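Local coordinates for protein TagI restriction endonuclease (Thermocrispum agreste, PDB 6GHS) that probably recognises DNA carrying modified cytosines such as 5-methylcytosine through its SRA domain and cleaves it with an HNH (beta-beta-alpha-Me) nuclease domain, at residues A132-N137 / V146-L151. Residues are numbered along the deposited sequence; the frame is centred on the assembly and turned at random.
Sequences AHWFAN and VCQFQL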
# COMPACT_ATOMS: atom_id res chain seq x y z
N ALA A 132 10.68 -3.77 -4.91
CA ALA A 132 11.21 -2.83 -5.90
C ALA A 132 12.15 -3.53 -6.84
O ALA A 132 12.58 -4.65 -6.56
CB ALA A 132 11.94 -1.70 -5.19
N HIS A 133 12.47 -2.86 -7.94
CA HIS A 133 13.48 -3.35 -8.88
C HIS A 133 14.29 -2.22 -9.49
O HIS A 133 13.83 -1.09 -9.57
CB HIS A 133 12.82 -4.16 -9.99
CG HIS A 133 11.98 -3.33 -10.90
ND1 HIS A 133 10.62 -3.23 -10.76
CD2 HIS A 133 12.31 -2.55 -11.96
CE1 HIS A 133 10.14 -2.43 -11.70
NE2 HIS A 133 11.15 -2.01 -12.45
N TRP A 134 15.49 -2.53 -9.94
CA TRP A 134 16.37 -1.53 -10.54
C TRP A 134 17.42 -2.21 -11.38
O TRP A 134 17.48 -3.44 -11.44
CB TRP A 134 17.06 -0.72 -9.44
CG TRP A 134 17.83 -1.59 -8.52
CD1 TRP A 134 19.13 -1.98 -8.64
CD2 TRP A 134 17.33 -2.23 -7.35
NE1 TRP A 134 19.48 -2.80 -7.60
CE2 TRP A 134 18.39 -2.97 -6.80
CE3 TRP A 134 16.08 -2.23 -6.70
CZ2 TRP A 134 18.25 -3.72 -5.63
CZ3 TRP A 134 15.94 -2.98 -5.55
CH2 TRP A 134 17.02 -3.71 -5.02
N PHE A 135 18.24 -1.40 -12.03
CA PHE A 135 19.44 -1.87 -12.72
C PHE A 135 20.67 -1.32 -12.03
O PHE A 135 20.65 -0.19 -11.52
CB PHE A 135 19.41 -1.47 -14.18
CG PHE A 135 18.42 -2.25 -14.97
CD1 PHE A 135 17.07 -1.96 -14.88
CD2 PHE A 135 18.83 -3.31 -15.76
CE1 PHE A 135 16.14 -2.69 -15.59
CE2 PHE A 135 17.90 -4.05 -16.47
CZ PHE A 135 16.55 -3.74 -16.39
N ALA A 136 21.71 -2.15 -11.98
CA ALA A 136 23.00 -1.75 -11.43
C ALA A 136 24.10 -2.33 -12.31
O ALA A 136 23.81 -3.04 -13.27
CB ALA A 136 23.14 -2.23 -9.99
N ASN A 137 25.34 -2.02 -11.97
CA ASN A 137 26.49 -2.57 -12.67
C ASN A 137 26.90 -3.87 -12.03
O ASN A 137 26.95 -3.97 -10.81
CB ASN A 137 27.64 -1.58 -12.63
CG ASN A 137 27.28 -0.26 -13.27
OD1 ASN A 137 26.59 -0.21 -14.30
ND2 ASN A 137 27.74 0.81 -12.67
N VAL A 146 23.01 -5.24 -14.84
CA VAL A 146 22.11 -6.32 -14.44
C VAL A 146 20.86 -5.76 -13.78
O VAL A 146 20.88 -4.66 -13.22
CB VAL A 146 22.77 -7.33 -13.47
CG1 VAL A 146 23.81 -8.15 -14.21
CG2 VAL A 146 23.38 -6.63 -12.25
N CYS A 147 19.81 -6.56 -13.85
CA CYS A 147 18.54 -6.26 -13.22
C CYS A 147 18.53 -6.80 -11.80
O CYS A 147 19.05 -7.87 -11.56
CB CYS A 147 17.45 -6.95 -14.03
SG CYS A 147 15.82 -6.34 -13.61
N GLN A 148 17.95 -6.07 -10.85
CA GLN A 148 17.91 -6.54 -9.46
C GLN A 148 16.57 -6.29 -8.79
O GLN A 148 15.84 -5.37 -9.13
CB GLN A 148 19.02 -5.89 -8.64
CG GLN A 148 20.31 -6.66 -8.66
CD GLN A 148 21.39 -6.03 -7.80
OE1 GLN A 148 21.53 -4.80 -7.74
NE2 GLN A 148 22.18 -6.87 -7.13
N PHE A 149 16.25 -7.13 -7.81
CA PHE A 149 14.97 -7.10 -7.13
C PHE A 149 15.19 -7.09 -5.63
O PHE A 149 16.18 -7.64 -5.14
CB PHE A 149 14.12 -8.31 -7.55
CG PHE A 149 13.93 -8.42 -9.04
CD1 PHE A 149 14.87 -9.04 -9.83
CD2 PHE A 149 12.80 -7.86 -9.65
CE1 PHE A 149 14.70 -9.12 -11.20
CE2 PHE A 149 12.63 -7.93 -11.03
CZ PHE A 149 13.57 -8.57 -11.80
N GLN A 150 14.28 -6.44 -4.91
CA GLN A 150 14.24 -6.51 -3.46
C GLN A 150 13.05 -7.37 -3.03
O GLN A 150 11.90 -7.07 -3.37
CB GLN A 150 14.11 -5.11 -2.90
CG GLN A 150 14.38 -5.03 -1.40
CD GLN A 150 14.12 -3.66 -0.84
OE1 GLN A 150 13.28 -2.91 -1.35
NE2 GLN A 150 14.85 -3.30 0.21
N LEU A 151 13.33 -8.45 -2.28
CA LEU A 151 12.28 -9.35 -1.77
C LEU A 151 12.24 -9.34 -0.24
O LEU A 151 13.28 -9.36 0.40
CB LEU A 151 12.48 -10.78 -2.29
CG LEU A 151 12.23 -10.94 -3.80
CD1 LEU A 151 13.48 -10.62 -4.60
CD2 LEU A 151 11.77 -12.34 -4.15
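Within the SRA domain, segments 132-137 and 146-151 belong to the two strands of an antiparallel beta hairpin, whose hydrogen-bonded pair W134–Q148 illustrates fastening at both backbone and side chain. W134 N donates to Q148 O, and Q148 N returns a 2.7 Å bond to W134 O. From CB of W134, CG takes the crowded position between the backbone N and the carbonyl carbon (chi1 58°), which swings the indole over the partner strand. CD1 approaches Q148 OE1 and CB. Q148 O lies over one face, nearest CD2 and CE3; Q148 CB sits 3.1 Å above the ring plane, offset toward the rim, nearest NE1 and CE2, with CZ2 also against it. CZ3 and CH2 meet Q150 CB at the ring edge. NE1 donates to Q148 OE1, an acceptor shared with K236 of the second subunit, whose H237 stacks edge-to-face on the indole. An alanine in place of W134 would probably loosen Q148, removing both the cover over its CB and one donor to OE1. On the other face of the hairpin, C147 SG sits over the F135 ring. The NE1-OE1 bond, 2.9 Å long, is bent at the hydrogen (146°), and NE1 stands 31° out of the amide carbonyl plane of Q148.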